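Local coordinates for PlaB phospholipase (Legionella pneumophila, PDB 6ZTI), which acts as a phospholipase of the alpha/beta-hydrolase type, linked to virulence, whose activity is controlled by NAD(H)-mediated tetramerization, at residues 116-121 against 181-186. Sequence-based numbering, arbitrary orientation.
Sequences NNLAKC and LDYDCT
Leu118 reaches across to Tyr183 and Cys185, and its side chain carries everything residues 116-121 contribute to this meeting. From CB, which points toward residues 181-186, the chain runs on to CG. A chi1 of -72° turns CG away from the carbonyl carbon, onto the side of the amide nitrogen, and with chi2 near -175° CD1 continues the extended line outward, making it the forward methyl. CD1 meets Tyr183 CD2 at 3.7 Å, coming obliquely to the ring, and it also touches the backbone of the facing loop, 3.9 Å from Cys185 CA. The thiol is a little farther off, with Cys185 SG 4.1 Å from Leu118 CD1. The second methyl, Leu118 CD2, rests 4.0 Å from Tyr183 CE2. The leucine chain lies roughly perpendicular to the tyrosine side chain, with its two methyls lined up along the CD2-CE2 bond of the ring, CD1 nearer CD2 and CD2 nearer CE2. No hydrogen bond joins the segments; the contact is apolar and buried. Tyr183 is held from outside it: its OH hydrogen-bonds Asp111 and its ring stacks with Trp180, while Met110 also packs on Leu118. In the fold, the contact joins two loops of the alpha/beta-hydrolase domain, one running from helix 102-114 to strand 123-129, the other from helix 171-180 to strand 191-197; these two strands are parallel neighbours in the central sheet.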
loop_
_atom_site.group_PDB
_atom_site.type_symbol
_atom_site.label_atom_id
_atom_site.label_comp_id
_atom_site.label_asym_id
_atom_site.label_seq_id
_atom_site.Cartn_x
_atom_site.Cartn_y
_atom_site.Cartn_z
ATOM N N ASN B 116 17.067 28.895 -22.252
ATOM C CA ASN B 116 17.351 29.265 -23.629
ATOM C C ASN B 116 18.219 30.506 -23.747
ATOM O O ASN B 116 18.233 31.117 -24.819
ATOM C CB ASN B 116 16.043 29.483 -24.385
ATOM C CG ASN B 116 15.087 28.322 -24.233
ATOM O OD1 ASN B 116 13.932 28.508 -23.846
ATOM N ND2 ASN B 116 15.565 27.109 -24.530
ATOM N N ASN B 117 18.974 30.873 -22.710
ATOM C CA ASN B 117 19.466 32.241 -22.610
ATOM C C ASN B 117 20.596 32.350 -21.598
ATOM O O ASN B 117 20.620 33.280 -20.786
ATOM C CB ASN B 117 18.296 33.151 -22.217
ATOM C CG ASN B 117 18.571 34.615 -22.451
ATOM O OD1 ASN B 117 19.456 34.992 -23.221
ATOM N ND2 ASN B 117 17.786 35.460 -21.793
ATOM N N LEU B 118 21.548 31.414 -21.644
ATOM C CA LEU B 118 22.574 31.377 -20.610
ATOM C C LEU B 118 23.469 32.603 -20.626
ATOM O O LEU B 118 24.121 32.884 -19.617
ATOM C CB LEU B 118 23.444 30.129 -20.755
ATOM C CG LEU B 118 22.850 28.777 -20.382
ATOM C CD1 LEU B 118 23.934 27.737 -20.506
ATOM C CD2 LEU B 118 22.279 28.775 -18.991
ATOM N N ALA B 119 23.534 33.333 -21.742
ATOM C CA ALA B 119 24.390 34.510 -21.812
ATOM C C ALA B 119 23.883 35.655 -20.947
ATOM O O ALA B 119 24.661 36.560 -20.623
ATOM C CB ALA B 119 24.515 34.985 -23.260
ATOM N N LYS B 120 22.598 35.657 -20.598
ATOM C CA LYS B 120 22.038 36.642 -19.682
ATOM C C LYS B 120 22.089 36.188 -18.226
ATOM O O LYS B 120 21.770 36.973 -17.330
ATOM C CB LYS B 120 20.587 36.948 -20.066
ATOM C CG LYS B 120 20.418 37.564 -21.450
ATOM C CD LYS B 120 20.658 39.064 -21.449
ATOM C CE LYS B 120 20.184 39.700 -22.748
ATOM N NZ LYS B 120 18.693 39.752 -22.846
ATOM N N CYS B 121 22.469 34.949 -17.975
ATOM C CA CYS B 121 22.538 34.446 -16.615
ATOM C C CYS B 121 23.608 35.201 -15.832
ATOM O O CYS B 121 24.737 35.339 -16.317
ATOM C CB CYS B 121 22.855 32.953 -16.643
ATOM S SG CYS B 121 22.889 32.166 -15.039
ATOM N N LEU B 181 21.186 18.223 -21.582
ATOM C CA LEU B 181 21.826 17.772 -22.812
ATOM C C LEU B 181 21.986 18.905 -23.821
ATOM O O LEU B 181 22.941 18.904 -24.605
ATOM C CB LEU B 181 21.027 16.622 -23.431
ATOM C CG LEU B 181 21.127 15.332 -22.622
ATOM C CD1 LEU B 181 20.023 14.383 -22.972
ATOM C CD2 LEU B 181 22.485 14.656 -22.846
ATOM N N ASP B 182 21.080 19.880 -23.815
ATOM C CA ASP B 182 21.092 20.963 -24.793
ATOM C C ASP B 182 21.931 22.166 -24.367
ATOM O O ASP B 182 22.048 23.124 -25.138
ATOM C CB ASP B 182 19.657 21.428 -25.071
ATOM C CG ASP B 182 18.762 20.300 -25.531
ATOM O OD1 ASP B 182 19.186 19.538 -26.426
ATOM O OD2 ASP B 182 17.644 20.168 -24.987
ATOM N N TYR B 183 22.507 22.154 -23.172
ATOM C CA TYR B 183 23.257 23.307 -22.689
ATOM C C TYR B 183 24.641 23.376 -23.331
ATOM O O TYR B 183 25.281 22.351 -23.598
ATOM C CB TYR B 183 23.432 23.233 -21.175
ATOM C CG TYR B 183 22.241 23.659 -20.334
ATOM C CD1 TYR B 183 20.974 23.134 -20.546
ATOM C CD2 TYR B 183 22.405 24.578 -19.295
ATOM C CE1 TYR B 183 19.895 23.516 -19.745
ATOM C CE2 TYR B 183 21.347 24.956 -18.497
ATOM C CZ TYR B 183 20.103 24.428 -18.729
ATOM O OH TYR B 183 19.079 24.827 -17.928
ATOM N N ASP B 184 25.115 24.606 -23.562
ATOM C CA ASP B 184 26.526 24.874 -23.871
ATOM C C ASP B 184 26.939 26.044 -22.989
ATOM O O ASP B 184 26.911 27.204 -23.408
ATOM C CB ASP B 184 26.778 25.165 -25.336
ATOM C CG ASP B 184 28.253 24.979 -25.718
ATOM O OD1 ASP B 184 29.121 25.033 -24.821
ATOM O OD2 ASP B 184 28.560 24.772 -26.910
ATOM N N CYS B 185 27.315 25.724 -21.751
ATOM C CA CYS B 185 27.729 26.756 -20.809
ATOM C C CYS B 185 28.948 27.504 -21.329
ATOM O O CYS B 185 28.959 28.738 -21.388
ATOM C CB CYS B 185 28.027 26.127 -19.445
ATOM S SG CYS B 185 26.619 25.345 -18.622
ATOM N N THR B 186 29.984 26.764 -21.727
ATOM C CA THR B 186 31.221 27.401 -22.149
ATOM C C THR B 186 30.978 28.411 -23.264
ATOM O O THR B 186 31.519 29.518 -23.232
ATOM C CB THR B 186 32.218 26.337 -22.581
ATOM O OG1 THR B 186 32.331 25.374 -21.533
ATOM C CG2 THR B 186 33.568 26.952 -22.828
#